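Local coordinates for protein N-acetylgalactosaminyltransferase 7 (PDB 6IWR) that is a human glycosyltransferase that joins a glycosyl transferase family 2 domain of the GT-A clan to a ricin-type beta-trefoil lectin domain, at residues A[262-267]-A[369-374]; A[234-239]-A[253-258]; A[495-500]-A[535-540]; A[517-522]-A[546-551]. All blocks are in the same frame, centred on the assembly; numbering follows the deposited sequence.

Contact 1: A[262-267]-A[369-374]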
# COMPACT_ATOMS: atom_id res chain seq x y z
N ARG A 262 -40.04 -21.19 5.21
CA ARG A 262 -39.62 -20.59 3.95
C ARG A 262 -39.12 -19.16 4.08
O ARG A 262 -38.53 -18.65 3.12
CB ARG A 262 -40.77 -20.62 2.96
CG ARG A 262 -42.05 -20.03 3.52
CD ARG A 262 -43.16 -20.19 2.52
NE ARG A 262 -42.70 -19.68 1.25
CZ ARG A 262 -42.88 -18.43 0.84
NH1 ARG A 262 -42.39 -18.03 -0.34
NH2 ARG A 262 -43.57 -17.59 1.61
N THR A 263 -39.38 -18.47 5.21
CA THR A 263 -38.90 -17.11 5.42
C THR A 263 -37.55 -17.08 6.13
O THR A 263 -37.11 -16.01 6.54
CB THR A 263 -39.90 -16.28 6.24
OG1 THR A 263 -40.04 -16.84 7.55
CG2 THR A 263 -41.26 -16.19 5.56
N ILE A 264 -36.93 -18.23 6.32
CA ILE A 264 -35.56 -18.25 6.83
C ILE A 264 -34.62 -18.19 5.64
O ILE A 264 -34.84 -18.85 4.62
CB ILE A 264 -35.32 -19.49 7.70
CG1 ILE A 264 -36.33 -19.52 8.84
CG2 ILE A 264 -33.88 -19.53 8.22
CD1 ILE A 264 -36.13 -20.67 9.80
N CYS A 265 -33.60 -17.36 5.75
CA CYS A 265 -32.53 -17.30 4.78
C CYS A 265 -31.25 -17.75 5.46
O CYS A 265 -30.95 -17.32 6.58
CB CYS A 265 -32.39 -15.90 4.19
SG CYS A 265 -30.88 -15.56 3.35
N THR A 266 -30.50 -18.59 4.79
CA THR A 266 -29.44 -19.35 5.42
C THR A 266 -28.09 -18.96 4.84
O THR A 266 -28.00 -18.57 3.66
CB THR A 266 -29.73 -20.82 5.22
OG1 THR A 266 -30.47 -21.27 6.36
CG2 THR A 266 -28.52 -21.55 5.22
N VAL A 267 -27.05 -19.04 5.67
CA VAL A 267 -25.71 -18.63 5.28
C VAL A 267 -24.68 -19.62 5.82
O VAL A 267 -24.63 -19.86 7.02
CB VAL A 267 -25.37 -17.21 5.78
CG1 VAL A 267 -24.15 -16.70 5.05
CG2 VAL A 267 -26.56 -16.26 5.59
N LYS A 369 -35.99 -14.51 9.04
CA LYS A 369 -34.81 -14.70 9.86
C LYS A 369 -33.62 -14.99 8.95
O LYS A 369 -33.77 -15.56 7.86
CB LYS A 369 -34.94 -15.86 10.84
CG LYS A 369 -36.00 -15.77 11.93
CD LYS A 369 -36.39 -17.22 12.32
CE LYS A 369 -37.14 -17.36 13.64
NZ LYS A 369 -36.15 -17.60 14.75
N LEU A 370 -32.44 -14.57 9.42
CA LEU A 370 -31.18 -14.81 8.74
C LEU A 370 -30.33 -15.62 9.70
O LEU A 370 -30.00 -15.14 10.80
CB LEU A 370 -30.51 -13.49 8.40
CG LEU A 370 -29.47 -13.33 7.29
CD1 LEU A 370 -28.38 -12.44 7.80
CD2 LEU A 370 -28.93 -14.64 6.86
N LEU A 371 -29.98 -16.85 9.32
CA LEU A 371 -29.21 -17.74 10.19
C LEU A 371 -27.89 -18.13 9.55
O LEU A 371 -27.83 -18.46 8.36
CB LEU A 371 -30.00 -19.00 10.51
CG LEU A 371 -31.38 -18.69 11.05
CD1 LEU A 371 -32.18 -19.97 11.07
CD2 LEU A 371 -31.25 -18.10 12.43
N PHE A 372 -26.82 -18.06 10.35
CA PHE A 372 -25.55 -18.69 10.01
C PHE A 372 -25.60 -20.15 10.43
O PHE A 372 -26.13 -20.48 11.50
CB PHE A 372 -24.38 -18.01 10.71
CG PHE A 372 -23.99 -16.69 10.12
CD1 PHE A 372 -24.80 -16.05 9.19
CD2 PHE A 372 -22.82 -16.06 10.52
CE1 PHE A 372 -24.44 -14.83 8.67
CE2 PHE A 372 -22.45 -14.85 10.01
CZ PHE A 372 -23.25 -14.23 9.08
N VAL A 373 -25.04 -21.02 9.59
CA VAL A 373 -25.18 -22.47 9.77
C VAL A 373 -23.81 -23.08 10.02
O VAL A 373 -23.10 -23.40 9.06
CB VAL A 373 -25.87 -23.10 8.54
CG1 VAL A 373 -26.09 -24.59 8.74
CG2 VAL A 373 -27.21 -22.40 8.24
N PRO A 374 -23.39 -23.27 11.28
CA PRO A 374 -22.04 -23.79 11.55
C PRO A 374 -21.71 -25.07 10.85
O PRO A 374 -20.53 -25.39 10.65
CB PRO A 374 -22.06 -24.00 13.08
CG PRO A 374 -22.96 -22.96 13.55
CD PRO A 374 -24.09 -22.96 12.54

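Contact 2: A[234-239]-A[253-258]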
# COMPACT_ATOMS: atom_id res chain seq x y z
N GLY A 234 -35.04 -24.98 -9.19
CA GLY A 234 -34.89 -25.37 -7.81
C GLY A 234 -35.88 -24.68 -6.88
O GLY A 234 -36.41 -23.60 -7.10
N GLN A 235 -36.16 -25.34 -5.77
CA GLN A 235 -37.01 -24.68 -4.80
C GLN A 235 -36.27 -23.59 -4.05
O GLN A 235 -36.87 -22.54 -3.75
CB GLN A 235 -37.58 -25.73 -3.85
CG GLN A 235 -38.43 -26.77 -4.57
CD GLN A 235 -38.81 -27.93 -3.67
OE1 GLN A 235 -37.94 -28.53 -3.03
NE2 GLN A 235 -40.11 -28.25 -3.62
N VAL A 236 -34.98 -23.77 -3.73
CA VAL A 236 -34.24 -22.67 -3.11
C VAL A 236 -33.09 -22.28 -4.02
O VAL A 236 -32.54 -23.11 -4.75
CB VAL A 236 -33.73 -22.98 -1.68
CG1 VAL A 236 -34.51 -24.12 -1.04
CG2 VAL A 236 -32.23 -23.17 -1.62
N LEU A 237 -32.78 -20.98 -4.02
CA LEU A 237 -31.59 -20.45 -4.68
C LEU A 237 -30.41 -20.50 -3.71
O LEU A 237 -30.54 -20.11 -2.55
CB LEU A 237 -31.82 -19.01 -5.13
CG LEU A 237 -32.93 -18.81 -6.16
CD1 LEU A 237 -33.30 -17.34 -6.24
CD2 LEU A 237 -32.45 -19.35 -7.54
N ILE A 238 -29.28 -21.03 -4.17
CA ILE A 238 -28.05 -20.98 -3.40
C ILE A 238 -27.06 -20.20 -4.23
O ILE A 238 -26.63 -20.67 -5.29
CB ILE A 238 -27.49 -22.37 -3.06
CG1 ILE A 238 -28.55 -23.26 -2.40
CG2 ILE A 238 -26.25 -22.22 -2.13
CD1 ILE A 238 -28.01 -24.56 -1.85
N TYR A 239 -26.69 -19.01 -3.77
CA TYR A 239 -25.67 -18.22 -4.45
C TYR A 239 -24.28 -18.59 -3.96
O TYR A 239 -24.07 -18.84 -2.77
CB TYR A 239 -25.93 -16.72 -4.23
CG TYR A 239 -27.14 -16.24 -4.97
CD1 TYR A 239 -27.03 -15.78 -6.27
CD2 TYR A 239 -28.40 -16.26 -4.37
CE1 TYR A 239 -28.16 -15.35 -6.99
CE2 TYR A 239 -29.53 -15.84 -5.06
CZ TYR A 239 -29.40 -15.39 -6.38
OH TYR A 239 -30.52 -14.97 -7.09
N PRO A 253 -27.41 -29.23 6.36
CA PRO A 253 -27.43 -28.11 7.33
C PRO A 253 -27.93 -26.80 6.74
O PRO A 253 -28.69 -26.07 7.40
CB PRO A 253 -25.96 -28.00 7.77
CG PRO A 253 -25.22 -29.14 7.07
CD PRO A 253 -26.06 -29.68 6.00
N LEU A 254 -27.54 -26.47 5.50
CA LEU A 254 -27.88 -25.17 4.93
C LEU A 254 -29.35 -25.10 4.52
O LEU A 254 -30.00 -24.06 4.69
CB LEU A 254 -26.98 -24.87 3.74
CG LEU A 254 -27.08 -23.48 3.11
CD1 LEU A 254 -26.29 -22.49 3.90
CD2 LEU A 254 -26.59 -23.52 1.72
N VAL A 255 -29.89 -26.18 3.96
CA VAL A 255 -31.28 -26.13 3.50
C VAL A 255 -32.30 -26.67 4.51
O VAL A 255 -33.51 -26.53 4.30
CB VAL A 255 -31.39 -26.87 2.16
CG1 VAL A 255 -32.80 -26.77 1.62
CG2 VAL A 255 -30.41 -26.26 1.18
N ALA A 256 -31.86 -27.29 5.59
CA ALA A 256 -32.84 -27.74 6.57
C ALA A 256 -33.64 -26.58 7.14
O ALA A 256 -34.88 -26.64 7.13
CB ALA A 256 -32.14 -28.55 7.67
N PRO A 257 -33.03 -25.51 7.63
CA PRO A 257 -33.85 -24.45 8.24
C PRO A 257 -34.87 -23.85 7.27
O PRO A 257 -36.02 -23.62 7.66
CB PRO A 257 -32.82 -23.42 8.73
CG PRO A 257 -31.48 -23.95 8.36
CD PRO A 257 -31.58 -25.31 7.80
N ILE A 258 -34.49 -23.64 6.00
CA ILE A 258 -35.44 -23.10 5.02
C ILE A 258 -36.59 -24.07 4.79
O ILE A 258 -37.71 -23.65 4.48
CB ILE A 258 -34.73 -22.78 3.69
CG1 ILE A 258 -33.45 -21.98 3.96
CG2 ILE A 258 -35.66 -22.04 2.75
CD1 ILE A 258 -32.59 -21.82 2.76

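Contact 3: A[495-500]-A[535-540]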
# COMPACT_ATOMS: atom_id res chain seq x y z
N GLY A 495 0.86 8.25 10.48
CA GLY A 495 1.41 9.16 9.49
C GLY A 495 1.10 10.61 9.82
O GLY A 495 0.23 10.92 10.63
N PHE A 496 1.84 11.51 9.18
CA PHE A 496 1.69 12.94 9.42
C PHE A 496 0.97 13.61 8.26
O PHE A 496 1.33 13.44 7.10
CB PHE A 496 3.04 13.61 9.64
CG PHE A 496 3.72 13.16 10.87
CD1 PHE A 496 3.11 13.35 12.10
CD2 PHE A 496 4.96 12.55 10.82
CE1 PHE A 496 3.72 12.94 13.27
CE2 PHE A 496 5.59 12.13 11.98
CZ PHE A 496 4.97 12.32 13.21
N VAL A 497 -0.05 14.37 8.61
CA VAL A 497 -0.89 15.07 7.65
C VAL A 497 -0.09 16.24 7.10
O VAL A 497 0.74 16.83 7.79
CB VAL A 497 -2.19 15.51 8.36
CG1 VAL A 497 -2.30 17.01 8.51
CG2 VAL A 497 -3.40 14.89 7.71
N GLU A 498 -0.32 16.57 5.82
CA GLU A 498 0.43 17.63 5.15
C GLU A 498 -0.52 18.65 4.53
O GLU A 498 -1.76 18.55 4.62
CB GLU A 498 1.34 17.05 4.07
CG GLU A 498 1.94 15.72 4.46
CD GLU A 498 2.81 15.13 3.37
OE1 GLU A 498 3.09 15.84 2.39
OE2 GLU A 498 3.22 13.95 3.50
N LEU A 499 0.08 19.65 3.90
CA LEU A 499 -0.65 20.66 3.14
C LEU A 499 -0.50 20.36 1.66
O LEU A 499 0.58 20.01 1.19
CB LEU A 499 -0.13 22.06 3.46
CG LEU A 499 -1.02 23.26 3.10
CD1 LEU A 499 -2.11 23.38 4.14
CD2 LEU A 499 -0.22 24.57 2.99
N GLY A 500 -1.59 20.49 0.91
CA GLY A 500 -1.50 20.37 -0.53
C GLY A 500 -2.47 21.30 -1.22
O GLY A 500 -3.34 21.90 -0.59
N VAL A 535 0.92 17.27 13.23
CA VAL A 535 -0.39 16.68 13.37
C VAL A 535 -0.36 15.32 12.70
O VAL A 535 -0.02 15.19 11.51
CB VAL A 535 -1.46 17.57 12.75
CG1 VAL A 535 -2.83 16.94 12.87
CG2 VAL A 535 -1.41 18.91 13.42
N MET A 536 -0.72 14.31 13.46
CA MET A 536 -0.64 12.92 13.06
C MET A 536 -2.06 12.39 12.87
O MET A 536 -3.02 12.95 13.40
CB MET A 536 0.12 12.16 14.15
CG MET A 536 0.43 10.70 13.92
SD MET A 536 1.09 10.04 15.46
CE MET A 536 -0.03 10.80 16.64
N ILE A 537 -2.18 11.31 12.09
CA ILE A 537 -3.43 10.61 11.84
C ILE A 537 -3.31 9.21 12.43
O ILE A 537 -2.35 8.49 12.11
CB ILE A 537 -3.71 10.51 10.33
CG1 ILE A 537 -4.69 11.56 9.87
CG2 ILE A 537 -4.42 9.22 10.00
CD1 ILE A 537 -5.61 10.98 8.81
N THR A 538 -4.26 8.80 13.27
CA THR A 538 -4.21 7.44 13.82
C THR A 538 -5.61 6.88 13.96
O THR A 538 -6.60 7.58 13.77
CB THR A 538 -3.59 7.34 15.22
OG1 THR A 538 -3.06 8.61 15.62
CG2 THR A 538 -2.52 6.28 15.24
N HIS A 539 -5.65 5.61 14.36
CA HIS A 539 -6.92 4.99 14.67
C HIS A 539 -7.52 5.57 15.95
O HIS A 539 -6.81 5.91 16.91
CB HIS A 539 -6.78 3.47 14.80
CG HIS A 539 -8.08 2.78 14.99
ND1 HIS A 539 -8.38 2.04 16.12
CD2 HIS A 539 -9.20 2.77 14.23
CE1 HIS A 539 -9.61 1.57 16.02
NE2 HIS A 539 -10.14 2.00 14.89
N CYS A 540 -8.85 5.64 15.96
CA CYS A 540 -9.63 6.48 16.84
C CYS A 540 -10.60 5.61 17.63
O CYS A 540 -11.16 4.67 17.09
CB CYS A 540 -10.37 7.52 16.00
SG CYS A 540 -10.60 8.96 16.96

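Contact 4: A[517-522]-A[546-551]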
# COMPACT_ATOMS: atom_id res chain seq x y z
N ASN A 517 -15.31 16.76 19.88
CA ASN A 517 -14.02 17.39 19.69
C ASN A 517 -13.04 16.46 18.97
O ASN A 517 -11.82 16.57 19.15
CB ASN A 517 -13.47 17.85 21.03
CG ASN A 517 -14.34 18.93 21.67
OD1 ASN A 517 -14.50 20.00 21.11
ND2 ASN A 517 -14.89 18.65 22.84
N GLN A 518 -13.53 15.55 18.13
CA GLN A 518 -12.65 14.69 17.35
C GLN A 518 -12.57 15.21 15.92
O GLN A 518 -13.60 15.52 15.31
CB GLN A 518 -13.12 13.24 17.39
CG GLN A 518 -13.36 12.67 18.80
CD GLN A 518 -13.77 11.19 18.81
OE1 GLN A 518 -14.81 10.80 18.26
NE2 GLN A 518 -12.94 10.35 19.44
N LEU A 519 -11.35 15.36 15.41
CA LEU A 519 -11.10 15.73 14.02
C LEU A 519 -10.81 14.45 13.24
O LEU A 519 -9.74 13.84 13.41
CB LEU A 519 -9.93 16.70 13.92
CG LEU A 519 -10.09 17.97 13.09
CD1 LEU A 519 -8.73 18.53 12.79
CD2 LEU A 519 -10.88 17.73 11.80
N MET A 520 -11.71 14.07 12.36
CA MET A 520 -11.67 12.77 11.73
C MET A 520 -11.65 12.74 10.22
O MET A 520 -12.28 13.54 9.57
CB MET A 520 -12.84 11.95 12.23
CG MET A 520 -12.74 11.61 13.70
SD MET A 520 -14.27 11.03 14.40
CE MET A 520 -14.28 9.37 13.80
N GLN A 521 -10.90 11.81 9.67
CA GLN A 521 -11.00 11.40 8.28
C GLN A 521 -11.26 9.91 8.32
O GLN A 521 -10.52 9.18 8.95
CB GLN A 521 -9.70 11.68 7.53
CG GLN A 521 -9.69 11.21 6.08
CD GLN A 521 -8.50 11.73 5.31
OE1 GLN A 521 -7.47 11.10 5.25
NE2 GLN A 521 -8.66 12.89 4.71
N TYR A 522 -12.30 9.45 7.65
CA TYR A 522 -12.62 8.03 7.69
C TYR A 522 -12.82 7.56 9.13
O TYR A 522 -13.66 8.08 9.84
CB TYR A 522 -11.58 7.19 6.95
CG TYR A 522 -11.24 7.66 5.57
CD1 TYR A 522 -12.22 7.82 4.62
CD2 TYR A 522 -9.94 7.94 5.22
CE1 TYR A 522 -11.91 8.25 3.35
CE2 TYR A 522 -9.63 8.37 3.96
CZ TYR A 522 -10.62 8.53 3.04
OH TYR A 522 -10.29 8.95 1.78
N LYS A 546 -10.14 13.47 21.90
CA LYS A 546 -11.17 14.51 21.97
C LYS A 546 -10.51 15.87 22.17
O LYS A 546 -10.66 16.48 23.23
CB LYS A 546 -12.15 14.24 23.12
CG LYS A 546 -12.90 12.91 23.02
CD LYS A 546 -13.13 12.29 24.40
CE LYS A 546 -14.58 12.33 24.84
NZ LYS A 546 -15.17 13.70 24.71
N GLU A 547 -9.78 16.37 21.18
CA GLU A 547 -8.82 17.41 21.52
C GLU A 547 -8.81 18.61 20.57
O GLU A 547 -7.82 19.36 20.55
CB GLU A 547 -7.43 16.78 21.62
CG GLU A 547 -6.96 16.15 20.32
CD GLU A 547 -5.56 15.58 20.43
OE1 GLU A 547 -5.37 14.55 21.11
OE2 GLU A 547 -4.63 16.19 19.84
N TRP A 548 -9.87 18.86 19.81
CA TRP A 548 -9.93 19.99 18.89
C TRP A 548 -11.23 20.76 19.09
O TRP A 548 -12.27 20.17 19.37
CB TRP A 548 -9.83 19.54 17.40
CG TRP A 548 -8.59 18.79 17.06
CD1 TRP A 548 -8.44 17.44 17.01
CD2 TRP A 548 -7.30 19.36 16.76
NE1 TRP A 548 -7.14 17.11 16.68
CE2 TRP A 548 -6.41 18.27 16.51
CE3 TRP A 548 -6.81 20.67 16.65
CZ2 TRP A 548 -5.06 18.45 16.19
CZ3 TRP A 548 -5.47 20.86 16.31
CH2 TRP A 548 -4.60 19.74 16.09
N GLN A 549 -11.15 22.07 18.98
CA GLN A 549 -12.37 22.85 18.86
C GLN A 549 -12.21 23.82 17.69
O GLN A 549 -11.14 24.40 17.50
CB GLN A 549 -12.70 23.58 20.15
CG GLN A 549 -12.00 24.88 20.38
CD GLN A 549 -12.66 25.64 21.51
OE1 GLN A 549 -13.84 25.47 21.78
NE2 GLN A 549 -11.89 26.49 22.19
N TYR A 550 -13.26 23.92 16.90
CA TYR A 550 -13.26 24.66 15.64
C TYR A 550 -14.22 25.82 15.76
O TYR A 550 -15.44 25.61 15.84
CB TYR A 550 -13.69 23.75 14.47
CG TYR A 550 -14.03 24.48 13.19
CD1 TYR A 550 -13.17 25.44 12.65
CD2 TYR A 550 -15.22 24.21 12.51
CE1 TYR A 550 -13.48 26.13 11.47
CE2 TYR A 550 -15.54 24.87 11.32
CZ TYR A 550 -14.67 25.84 10.81
OH TYR A 550 -14.99 26.50 9.65
N PHE A 551 -13.69 27.05 15.75
CA PHE A 551 -14.51 28.26 15.72
C PHE A 551 -14.61 28.74 14.28
O PHE A 551 -13.62 29.19 13.69
CB PHE A 551 -13.92 29.34 16.63
CG PHE A 551 -14.00 29.00 18.11
CD1 PHE A 551 -15.09 28.31 18.62
CD2 PHE A 551 -12.98 29.37 18.97
CE1 PHE A 551 -15.17 28.00 19.97
CE2 PHE A 551 -13.05 29.06 20.31
CZ PHE A 551 -14.15 28.38 20.81

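Contact 1: A[262-267]-A[369-374]
Ile264 and Leu371 slant across each other on one face of a pair of parallel strands, with Ile264 CG2 3.9 Å from Leu371 CG. Ile264 keeps CG1 beside its own backbone N (chi1 -57°), and this branch runs alongside the lysine chain, CG1 lying 4.2 Å from Lys369 CD. The lysine thus lends methylenes to the packing while its amino end leads off to the exposed side. Further on, Thr266 CG2 packs against Val373 CG2.

On the reverse face Val267 and Phe372 stand side by side, pointing the same way; Val267 CB approaches Phe372 CD1 at 3.6 Å, obliquely to the ring. Cys265 SG lies 4.1 Å from Leu370 CD2 there, and helix 355-365 packs over both residues, as helix 251-260 does over Ile264 and Thr266.

Between the faces, Cys265 N donates to Lys369 O (2.8 Å) and Cys265 O accepts from Leu371 N (2.9 Å). Val267 bridges Leu371 and Val373 in the same way, and Lys369 N reaches Thr263 O. These bonds satisfy the groups pointing across the pair, while Thr266, Leu370 and Phe372 bond outward to Ala333, Ser324 and Tyr322, so mostly apolar, often beta-branched residues can pack on both faces of the sheet.

Contact 2: A[234-239]-A[253-258]
Ile238 of the strand and Leu254 of the helix reach toward each other tip to tip, Ile238 CD1 lying 4.0 Å from Leu254 CD2. The isoleucine holds CG1 beside its backbone N and then extends, chi2 of -171° carrying CD1 outward to the helix. Leu254 answers with CG anti to its own backbone N (chi1 -173°), and its CD2 also touches CG2 of Ile238.

Val255 uses its two branches separately. CG1, anti to the backbone N, meets Val236 CG1 at 4.1 Å, whereas CG2, beside that nitrogen, lies 4.2 Å from Ile238 CD1. One beta-branched residue thereby touches both strand side chains. Ile258, a turn beyond Leu254, adds a looser touch, its CG2 being 4.5 Å from Val236 CG1. The contact is purely apolar and buried, which suits the branched aliphatic residues on both sides.

The short axes lie 10.6 Å apart at their closest and run at 143° to each other. Strand 236-240 sits between strand 149-155, parallel to it, and strand 332-335, antiparallel. Helix 251-260 packs across this part of the sheet, Leu254 and Ile258 also touching Ala333, and is followed in the chain by strand 264-274.

Contact 3: A[495-500]-A[535-540]
Phe496 and Met536 face each other at a single backbone bridge, where their CA atoms come within 4.3 Å. Two hydrogen bonds frame it: Ile537 N donates to Gly495 O at 2.8 Å, and Val497 N donates to Val535 O at 3.0 Å. Both are fairly straight, with N-H...O angles of 160° and 157°. Weaker CA-H...O contacts lie beside them, from Met536 CA to Gly495 O and from Phe496 CA to Val535 O. Gly495, being a glycine, takes part through its backbone alone.

Around the ring, Met536 places CG anti to its backbone N (chi1 -175°), which brings CG 4.0 Å from Phe496 CE1. Met536 CB, 3.8 Å from Phe496 CE1, approaches the ring obliquely. The SD stands 5.4 Å from the ring centroid, also in an oblique position, which makes this a Met-aromatic contact. A long, flexible thioether suits such a partly exposed place beside a ring. Val535 O lies at the edge of the same ring, near its plane.

Aliphatic packing completes the contact on the buried side. Val497 and Ile537 cross at about a right angle, Val497 CG2 being 4.2 Å from Ile537 CG1, and Val497 CG1 lies 4.4 Å from Val535 CB. Val497 and Val535 both also touch Val575.

Strand 534-539 pairs with strand 524-529, and a disulfide joins Cys525 in that strand to Cys540, just past the end of 534-539. The ricin-type lectin domain has the beta-trefoil fold, short antiparallel strands in three similar units round a common core, and the meeting with Val575 is consistent with strands packing across that core.

Contact 4: A[517-522]-A[546-551]
Trp548 sets CG beside its backbone N, anti to its carbonyl carbon (chi1 -59°), and chi2 of 97° then turns the indole so that one face meets Leu519. The leucine's chi2 of -163° extends CD1 over that face, 4.2 Å from the centroid of the five-membered ring and almost on its normal. This is a CH-pi contact, displaced toward the rim of the indole as a whole. Leu519 CB adds to it, lying 3.5 Å from Trp548 CD1. A broad flat ring and a branched aliphatic chain are well matched for such buried packing.

Asn517 leans its side chain over Trp548 O, and its backbone takes part as well. Asn517 O accepts from Trp548 N at 3.1 Å, with the donor tilted from the carbonyl plane, and receives a weak second bond from Glu547 N at 2.9 Å. The residue has a left-handed backbone conformation, which asparagine tolerates comparatively well. Gln518 CG, from a buried residue, meets CG of the exposed Lys546 at 4.3 Å, while the amide NE2 of Gln518 bonds Glu544 O.

The indole NE1 donates to Leu526 O, on strand 524-529, whose Leu526 also pairs by backbone with Leu519. Strand 519-521 runs antiparallel between strands 511-514 and 524-529, whereas strand 548-551 pairs with strand 556-559; Trp548 thus reaches from its own two-stranded sheet, where its ring meets that of His559, to the five-stranded one.

In the fold
From the N terminus, contact 2 comes first: 253-258 returns onto 234-239 after only 13 intervening residues. After a short turn the chain enters strand 264-274, contact 1 opening at 262, to close 101 residues later at 369-374. These two are in series yet touch, with centres 9 Å apart: contact 1 pairs two strands of the GT-A domain's large mixed sheet and contact 2 lays helix 251-260 on it. The lectin domain follows, the centre of contact 3 lying about 43 Å from that of contact 1. There contacts 3 and 4 cross: 517-522 lies within the loop closed by 495-500 and 535-540, but its partner 546-551 comes after it. Their centres are 12 Å apart, linking the five-stranded sheet to the two two-stranded ones.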